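PKS (Streptomyces albus, PDB 4OQJ) probably elongates the growing oxazolomycin chain as a polyketide synthase ketosynthase, condensing acyl units carried on phosphopantetheine arms. Local coordinates at residues Arg49-Arg61 / Leu70-Leu82. Residues are numbered along the deposited sequence; the frame is centred on the assembly and turned at random.
Sequences RETLTHFSDEELR and LADDRYVKAGQVL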
ATOM      1  N   ARG A  49     -19.960  -1.074 -27.650  1.00 24.05           N
ATOM      2  CA  ARG A  49     -18.914  -0.797 -28.628  0.52 25.39           C
ATOM      3  C   ARG A  49     -17.514  -1.214 -28.174  1.00 23.37           C
ATOM      4  O   ARG A  49     -17.148  -1.083 -26.999  1.00 18.77           O
ATOM      5  CB  ARG A  49     -18.936   0.690 -28.993  0.52 27.72           C
ATOM      6  CG  ARG A  49     -20.155   1.055 -29.849  0.52 32.92           C
ATOM      7  CD  ARG A  49     -20.109   2.477 -30.385  0.52 40.26           C
ATOM      8  NE  ARG A  49     -20.374   3.478 -29.348  0.52 43.65           N
ATOM      9  CZ  ARG A  49     -19.441   4.163 -28.690  0.52 44.47           C
ATOM     10  NH1 ARG A  49     -18.148   3.974 -28.944  0.52 43.61           N
ATOM     11  NH2 ARG A  49     -19.804   5.052 -27.774  0.52 46.38           N
ATOM     12  N   GLU A  50     -16.754  -1.754 -29.134  1.00 22.11           N
ATOM     13  CA  GLU A  50     -15.324  -2.046 -28.995  1.00 21.39           C
ATOM     14  C   GLU A  50     -14.552  -0.783 -29.356  1.00 24.41           C
ATOM     15  O   GLU A  50     -14.832  -0.190 -30.388  1.00 24.18           O
ATOM     16  CB  GLU A  50     -14.903  -3.162 -29.946  1.00 26.28           C
ATOM     17  CG  GLU A  50     -14.353  -4.393 -29.349  1.00 37.97           C
ATOM     18  CD  GLU A  50     -13.867  -5.338 -30.432  1.00 44.45           C
ATOM     19  OE1 GLU A  50     -14.392  -5.266 -31.565  1.00 46.47           O
ATOM     20  OE2 GLU A  50     -12.952  -6.135 -30.163  1.00 40.98           O
ATOM     21  N   THR A  51     -13.583  -0.370 -28.546  1.00 22.92           N
ATOM     22  CA  THR A  51     -12.890   0.899 -28.797  1.00 19.20           C
ATOM     23  C   THR A  51     -11.553   0.705 -29.505  1.00 19.43           C
ATOM     24  O   THR A  51     -10.772   1.655 -29.665  1.00 21.11           O
ATOM     25  CB  THR A  51     -12.657   1.651 -27.487  1.00 18.23           C
ATOM     26  OG1 THR A  51     -11.956   0.794 -26.596  1.00 18.64           O
ATOM     27  CG2 THR A  51     -13.981   2.036 -26.861  1.00 18.25           C
ATOM     28  N   LEU A  52     -11.304  -0.529 -29.922  1.00 20.67           N
ATOM     29  CA  LEU A  52     -10.109  -0.891 -30.675  1.00 24.74           C
ATOM     30  C   LEU A  52      -9.866   0.054 -31.849  1.00 28.60           C
ATOM     31  O   LEU A  52     -10.775   0.329 -32.633  1.00 28.79           O
ATOM     32  CB  LEU A  52     -10.235  -2.321 -31.186  1.00 22.40           C
ATOM     33  CG  LEU A  52      -8.999  -2.911 -31.859  1.00 25.60           C
ATOM     34  CD1 LEU A  52      -7.886  -3.077 -30.834  1.00 21.67           C
ATOM     35  CD2 LEU A  52      -9.334  -4.229 -32.533  1.00 31.66           C
ATOM     36  N   THR A  53      -8.640   0.553 -31.951  1.00 22.61           N
ATOM     37  CA  THR A  53      -8.227   1.379 -33.073  1.00 22.42           C
ATOM     38  C   THR A  53      -7.398   0.532 -34.034  1.00 25.62           C
ATOM     39  O   THR A  53      -6.485  -0.170 -33.606  1.00 27.92           O
ATOM     40  CB  THR A  53      -7.402   2.599 -32.605  1.00 24.34           C
ATOM     41  OG1 THR A  53      -8.216   3.449 -31.783  1.00 26.88           O
ATOM     42  CG2 THR A  53      -6.882   3.403 -33.801  1.00 32.50           C
ATOM     43  N   HIS A  54      -7.733   0.572 -35.322  1.00 26.04           N
ATOM     44  CA  HIS A  54      -6.924  -0.089 -36.350  1.00 30.14           C
ATOM     45  C   HIS A  54      -5.956   0.931 -36.960  1.00 34.43           C
ATOM     46  O   HIS A  54      -6.354   2.045 -37.298  1.00 37.23           O
ATOM     47  CB  HIS A  54      -7.808  -0.710 -37.430  1.00 33.63           C
ATOM     48  CG  HIS A  54      -8.595  -1.893 -36.956  1.00 37.41           C
ATOM     49  ND1 HIS A  54      -9.846  -1.775 -36.386  1.00 39.70           N
ATOM     50  CD2 HIS A  54      -8.305  -3.214 -36.954  1.00 39.30           C
ATOM     51  CE1 HIS A  54     -10.295  -2.975 -36.060  1.00 40.88           C
ATOM     52  NE2 HIS A  54      -9.377  -3.866 -36.392  1.00 40.94           N
ATOM     53  N   PHE A  55      -4.684   0.560 -37.072  1.00 31.58           N
ATOM     54  CA  PHE A  55      -3.664   1.482 -37.569  1.00 28.07           C
ATOM     55  C   PHE A  55      -3.361   1.210 -39.036  1.00 29.66           C
ATOM     56  O   PHE A  55      -3.174   0.058 -39.435  1.00 30.02           O
ATOM     57  CB  PHE A  55      -2.369   1.362 -36.764  1.00 26.85           C
ATOM     58  CG  PHE A  55      -2.535   1.582 -35.286  1.00 28.52           C
ATOM     59  CD1 PHE A  55      -2.978   2.794 -34.796  1.00 31.25           C
ATOM     60  CD2 PHE A  55      -2.207   0.576 -34.390  1.00 31.15           C
ATOM     61  CE1 PHE A  55      -3.110   2.998 -33.428  1.00 29.26           C
ATOM     62  CE2 PHE A  55      -2.336   0.774 -33.018  1.00 29.15           C
ATOM     63  CZ  PHE A  55      -2.786   1.988 -32.547  1.00 26.29           C
ATOM     64  N   SER A  56      -3.306   2.275 -39.832  1.00 32.47           N
ATOM     65  CA  SER A  56      -2.894   2.167 -41.226  1.00 35.78           C
ATOM     66  C   SER A  56      -1.395   1.957 -41.266  1.00 33.50           C
ATOM     67  O   SER A  56      -0.693   2.303 -40.312  1.00 30.55           O
ATOM     68  CB  SER A  56      -3.265   3.427 -42.003  1.00 33.75           C
ATOM     69  OG  SER A  56      -2.552   4.537 -41.477  1.00 31.59           O
ATOM     70  N   ASP A  57      -0.902   1.400 -42.365  1.00 33.59           N
ATOM     71  CA  ASP A  57       0.537   1.287 -42.579  1.00 34.52           C
ATOM     72  C   ASP A  57       1.205   2.657 -42.517  1.00 34.85           C
ATOM     73  O   ASP A  57       2.302   2.786 -41.974  1.00 35.78           O
ATOM     74  CB  ASP A  57       0.843   0.621 -43.927  1.00 37.75           C
ATOM     75  CG  ASP A  57       0.577  -0.871 -43.919  1.00 39.92           C
ATOM     76  OD1 ASP A  57       0.516  -1.459 -42.819  1.00 41.90           O
ATOM     77  OD2 ASP A  57       0.438  -1.455 -45.015  1.00 44.98           O
ATOM     78  N   GLU A  58       0.548   3.677 -43.064  1.00 34.94           N
ATOM     79  CA  GLU A  58       1.081   5.036 -43.001  1.00 35.00           C
ATOM     80  C   GLU A  58       1.284   5.487 -41.552  1.00 33.45           C
ATOM     81  O   GLU A  58       2.344   6.010 -41.201  1.00 33.18           O
ATOM     82  CB  GLU A  58       0.157   6.027 -43.716  1.00 37.34           C
ATOM     83  CG  GLU A  58       0.678   7.466 -43.682  1.00 42.65           C
ATOM     84  CD  GLU A  58      -0.342   8.486 -44.146  1.00 44.17           C
ATOM     85  OE1 GLU A  58      -1.467   8.091 -44.525  1.00 43.96           O
ATOM     86  OE2 GLU A  58      -0.009   9.689 -44.142  1.00 45.83           O
ATOM     87  N   GLU A  59       0.265   5.297 -40.720  1.00 31.66           N
ATOM     88  CA  GLU A  59       0.351   5.674 -39.307  1.00 31.67           C
ATOM     89  C   GLU A  59       1.454   4.915 -38.595  1.00 33.35           C
ATOM     90  O   GLU A  59       2.162   5.477 -37.766  1.00 38.50           O
ATOM     91  CB  GLU A  59      -0.982   5.422 -38.597  1.00 36.37           C
ATOM     92  CG  GLU A  59      -2.090   6.364 -39.048  1.00 45.59           C
ATOM     93  CD  GLU A  59      -3.488   5.869 -38.703  1.00 50.54           C
ATOM     94  OE1 GLU A  59      -3.716   4.635 -38.657  1.00 45.23           O
ATOM     95  OE2 GLU A  59      -4.365   6.731 -38.482  1.00 53.73           O
ATOM     96  N   LEU A  60       1.599   3.632 -38.913  1.00 32.31           N
ATOM     97  CA  LEU A  60       2.625   2.821 -38.275  1.00 32.74           C
ATOM     98  C   LEU A  60       4.018   3.295 -38.706  1.00 35.03           C
ATOM     99  O   LEU A  60       4.943   3.363 -37.895  1.00 37.42           O
ATOM    100  CB  LEU A  60       2.415   1.342 -38.603  1.00 31.81           C
ATOM    101  CG  LEU A  60       1.152   0.761 -37.954  1.00 30.79           C
ATOM    102  CD1 LEU A  60       0.769  -0.569 -38.579  1.00 29.41           C
ATOM    103  CD2 LEU A  60       1.334   0.614 -36.446  1.00 32.60           C
ATOM    104  N   ARG A  61       4.161   3.647 -39.974  1.00 38.13           N
ATOM    105  CA  ARG A  61       5.435   4.159 -40.462  1.00 43.30           C
ATOM    106  C   ARG A  61       5.767   5.483 -39.796  1.00 45.75           C
ATOM    107  O   ARG A  61       6.893   5.687 -39.352  1.00 45.62           O
ATOM    108  CB  ARG A  61       5.403   4.306 -41.977  1.00 41.43           C
ATOM    109  CG  ARG A  61       5.552   2.967 -42.678  1.00 38.19           C
ATOM    110  CD  ARG A  61       5.146   3.006 -44.128  1.00 38.93           C
ATOM    111  NE  ARG A  61       5.434   1.719 -44.755  1.00 40.58           N
ATOM    112  CZ  ARG A  61       4.697   1.151 -45.704  1.00 44.06           C
ATOM    113  NH1 ARG A  61       3.608   1.744 -46.174  1.00 45.74           N
ATOM    114  NH2 ARG A  61       5.061  -0.024 -46.187  1.00 49.64           N
ATOM    115  N   LEU A  70       6.198  -4.627 -40.118  1.00 53.15           N
ATOM    116  CA  LEU A  70       4.932  -4.428 -40.821  1.00 47.55           C
ATOM    117  C   LEU A  70       4.587  -5.603 -41.706  1.00 57.18           C
ATOM    118  O   LEU A  70       3.427  -6.005 -41.796  1.00 65.83           O
ATOM    119  CB  LEU A  70       4.989  -3.160 -41.680  1.00 47.01           C
ATOM    120  CG  LEU A  70       4.748  -1.819 -41.000  1.00 54.43           C
ATOM    121  CD1 LEU A  70       4.964  -0.690 -42.004  1.00 65.32           C
ATOM    122  CD2 LEU A  70       3.347  -1.755 -40.429  1.00 52.47           C
ATOM    123  N   ALA A  71       5.606  -6.140 -42.369  1.00 64.33           N
ATOM    124  CA  ALA A  71       5.433  -7.229 -43.322  1.00 67.00           C
ATOM    125  C   ALA A  71       5.059  -8.535 -42.629  1.00 63.12           C
ATOM    126  O   ALA A  71       4.397  -9.392 -43.220  1.00 62.80           O
ATOM    127  CB  ALA A  71       6.703  -7.415 -44.132  1.00 70.95           C
ATOM    128  N   ASP A  72       5.492  -8.675 -41.378  1.00 57.99           N
ATOM    129  CA  ASP A  72       5.294  -9.905 -40.619  1.00 52.45           C
ATOM    130  C   ASP A  72       3.808 -10.180 -40.386  1.00 50.55           C
ATOM    131  O   ASP A  72       3.085  -9.352 -39.829  1.00 51.41           O
ATOM    132  CB  ASP A  72       6.046  -9.823 -39.290  1.00 51.99           C
ATOM    133  CG  ASP A  72       6.226 -11.180 -38.635  1.00 58.10           C
ATOM    134  OD1 ASP A  72       5.435 -12.098 -38.937  1.00 55.92           O
ATOM    135  OD2 ASP A  72       7.159 -11.322 -37.813  1.00 63.10           O
ATOM    136  N   ASP A  73       3.363 -11.356 -40.821  1.00 55.02           N
ATOM    137  CA  ASP A  73       1.951 -11.729 -40.761  1.00 55.99           C
ATOM    138  C   ASP A  73       1.482 -11.954 -39.320  1.00 49.72           C
ATOM    139  O   ASP A  73       0.282 -12.037 -39.056  1.00 53.38           O
ATOM    140  CB  ASP A  73       1.702 -12.988 -41.602  1.00 61.21           C
ATOM    141  N   ARG A  74       2.430 -12.047 -38.392  1.00 44.74           N
ATOM    142  CA  ARG A  74       2.099 -12.162 -36.976  1.00 46.11           C
ATOM    143  C   ARG A  74       1.825 -10.794 -36.354  1.00 46.14           C
ATOM    144  O   ARG A  74       1.286 -10.703 -35.250  1.00 48.95           O
ATOM    145  CB  ARG A  74       3.228 -12.849 -36.212  1.00 55.54           C
ATOM    146  CG  ARG A  74       3.480 -14.301 -36.610  1.00 66.68           C
ATOM    147  CD  ARG A  74       4.360 -14.989 -35.578  1.00 72.89           C
ATOM    148  NE  ARG A  74       5.566 -14.215 -35.285  1.00 79.44           N
ATOM    149  CZ  ARG A  74       6.257 -14.292 -34.149  1.00 85.31           C
ATOM    150  NH1 ARG A  74       5.873 -15.112 -33.177  1.00 87.89           N
ATOM    151  NH2 ARG A  74       7.338 -13.544 -33.982  1.00 87.46           N
ATOM    152  N   TYR A  75       2.204  -9.731 -37.056  1.00 41.26           N
ATOM    153  CA  TYR A  75       2.062  -8.386 -36.513  1.00 36.93           C
ATOM    154  C   TYR A  75       0.599  -7.958 -36.526  1.00 32.92           C
ATOM    155  O   TYR A  75      -0.091  -8.087 -37.540  1.00 36.43           O
ATOM    156  CB  TYR A  75       2.925  -7.382 -37.293  1.00 37.60           C
ATOM    157  CG  TYR A  75       3.072  -6.047 -36.594  1.00 36.20           C
ATOM    158  CD1 TYR A  75       3.918  -5.898 -35.502  1.00 36.37           C
ATOM    159  CD2 TYR A  75       2.359  -4.941 -37.015  1.00 34.96           C
ATOM    160  CE1 TYR A  75       4.045  -4.675 -34.847  1.00 34.62           C
ATOM    161  CE2 TYR A  75       2.483  -3.714 -36.369  1.00 34.42           C
ATOM    162  CZ  TYR A  75       3.330  -3.587 -35.289  1.00 36.95           C
ATOM    163  OH  TYR A  75       3.457  -2.366 -34.655  1.00 41.61           O
ATOM    164  N   VAL A  76       0.138  -7.448 -35.388  1.00 27.12           N
ATOM    165  CA  VAL A  76      -1.236  -6.980 -35.230  1.00 26.45           C
ATOM    166  C   VAL A  76      -1.287  -5.454 -35.311  1.00 26.92           C
ATOM    167  O   VAL A  76      -0.769  -4.760 -34.436  1.00 26.55           O
ATOM    168  CB  VAL A  76      -1.824  -7.459 -33.884  1.00 28.49           C
ATOM    169  CG1 VAL A  76      -3.275  -6.997 -33.721  1.00 32.43           C
ATOM    170  CG2 VAL A  76      -1.710  -8.988 -33.776  1.00 26.98           C
ATOM    171  N   LYS A  77      -1.926  -4.933 -36.351  1.00 26.40           N
ATOM    172  CA  LYS A  77      -1.928  -3.495 -36.606  1.00 26.82           C
ATOM    173  C   LYS A  77      -3.115  -2.809 -35.934  1.00 26.05           C
ATOM    174  O   LYS A  77      -3.942  -2.181 -36.589  1.00 25.60           O
ATOM    175  CB  LYS A  77      -1.937  -3.227 -38.112  1.00 28.66           C
ATOM    176  CG  LYS A  77      -0.739  -3.840 -38.831  1.00 30.34           C
ATOM    177  CD  LYS A  77      -0.803  -3.603 -40.328  1.00 34.30           C
ATOM    178  CE  LYS A  77       0.366  -4.265 -41.036  1.00 38.64           C
ATOM    179  NZ  LYS A  77       0.247  -4.117 -42.509  1.00 39.04           N
ATOM    180  N   ALA A  78      -3.180  -2.923 -34.612  1.00 24.44           N
ATOM    181  CA  ALA A  78      -4.284  -2.360 -33.856  1.00 24.19           C
ATOM    182  C   ALA A  78      -3.870  -2.165 -32.412  1.00 22.59           C
ATOM    183  O   ALA A  78      -2.897  -2.756 -31.957  1.00 24.98           O
ATOM    184  CB  ALA A  78      -5.507  -3.267 -33.945  1.00 28.98           C
ATOM    185  N   GLY A  79      -4.602  -1.322 -31.700  1.00 20.12           N
ATOM    186  CA  GLY A  79      -4.293  -1.037 -30.319  1.00 19.23           C
ATOM    187  C   GLY A  79      -5.454  -0.345 -29.640  1.00 19.01           C
ATOM    188  O   GLY A  79      -6.391   0.105 -30.299  1.00 19.55           O
ATOM    189  N   GLN A  80      -5.391  -0.293 -28.316  1.00 16.80           N
ATOM    190  CA  GLN A  80      -6.392   0.373 -27.496  1.00 16.54           C
ATOM    191  C   GLN A  80      -5.737   1.596 -26.923  1.00 20.26           C
ATOM    192  O   GLN A  80      -5.091   1.509 -25.869  1.00 20.12           O
ATOM    193  CB  GLN A  80      -6.879  -0.554 -26.382  1.00 16.62           C
ATOM    194  CG  GLN A  80      -7.764  -1.687 -26.873  1.00 17.14           C
ATOM    195  CD  GLN A  80      -9.199  -1.250 -27.095  1.00 20.01           C
ATOM    196  OE1 GLN A  80      -9.494  -0.057 -27.151  1.00 20.80           O
ATOM    197  NE2 GLN A  80     -10.103  -2.224 -27.210  1.00 21.59           N
ATOM    198  N   VAL A  81      -5.873   2.726 -27.617  1.00 20.23           N
ATOM    199  CA  VAL A  81      -5.105   3.920 -27.275  1.00 19.75           C
ATOM    200  C   VAL A  81      -5.891   4.940 -26.463  1.00 18.11           C
ATOM    201  O   VAL A  81      -7.111   5.088 -26.604  1.00 20.61           O
ATOM    202  CB  VAL A  81      -4.556   4.622 -28.542  1.00 27.31           C
ATOM    203  CG1 VAL A  81      -3.895   3.607 -29.467  1.00 29.27           C
ATOM    204  CG2 VAL A  81      -5.643   5.370 -29.275  1.00 37.54           C
ATOM    205  N   LEU A  82      -5.166   5.641 -25.601  1.00 16.46           N
ATOM    206  CA  LEU A  82      -5.708   6.773 -24.876  1.00 16.05           C
ATOM    207  C   LEU A  82      -5.355   8.068 -25.616  1.00 15.42           C
ATOM    208  O   LEU A  82      -4.192   8.464 -25.661  1.00 16.74           O
ATOM    209  CB  LEU A  82      -5.169   6.811 -23.451  1.00 17.13           C
ATOM    210  CG  LEU A  82      -5.662   8.003 -22.625  1.00 20.40           C
ATOM    211  CD1 LEU A  82      -7.176   7.948 -22.465  1.00 25.48           C
ATOM    212  CD2 LEU A  82      -4.960   8.012 -21.269  1.00 19.40           C
TER
HETATM  213  O   HOH W   1      -8.351   2.865 -29.329  1.00 15.97           O
HETATM  214  O   HOH W   2      -5.127  -1.862 -39.540  1.00 43.07           O
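Thr53 and Gly79 face each other as an antiparallel hydrogen-bonded pair, Thr53 N giving its proton to Gly79 O (2.8 Å) and Gly79 N returning one to Thr53 O (2.9 Å). Two residues on, Phe55 N donates to Lys77 O from above the carbonyl plane. Phe55 CG stands beside its own backbone N (chi1 -57°), which lays the ring along the partner strand: CE2 comes within 3.4 Å of Gly79 N, and Val81 CG1 meets the ring edge in plane, 3.7 Å from CZ. Thr53 O lies over the centre of one face of this ring. On the other face of the sheet His54 pairs with Ala78 without hydrogen bonds, and Leu52 CD1 lies 3.9 Å from Ala78 CB. The pairing belongs to a small three-stranded antiparallel sheet, separate from the large mixed sheet, in the N-terminal part of the ketosynthase: 75-79 is its middle strand, with 53-54 on one side and 230-231 on the other. Past it, the Lys77 chain runs extended across Leu60 CD1, and its NZ reaches the syn lone pair of Asp57 OD1 (2.7 Å) in a salt bridge. Leu60 CD1 also packs tightly on Leu70 CD2 (3.4 Å), joining helices 57-62 and 67-71. A capping box of Ser56 and Glu59 starts the former helix, placing Asp57 in its first turn. At the opposite end Thr51 OG1 is hydrogen-bonded to Gln80 OE1 (2.7 Å) and also lies in hydrogen-bonding range of Asn368 O, which accepts from Gln80 NE2. A water there bridges Thr51 O, Thr53 OG1 and Val81 N.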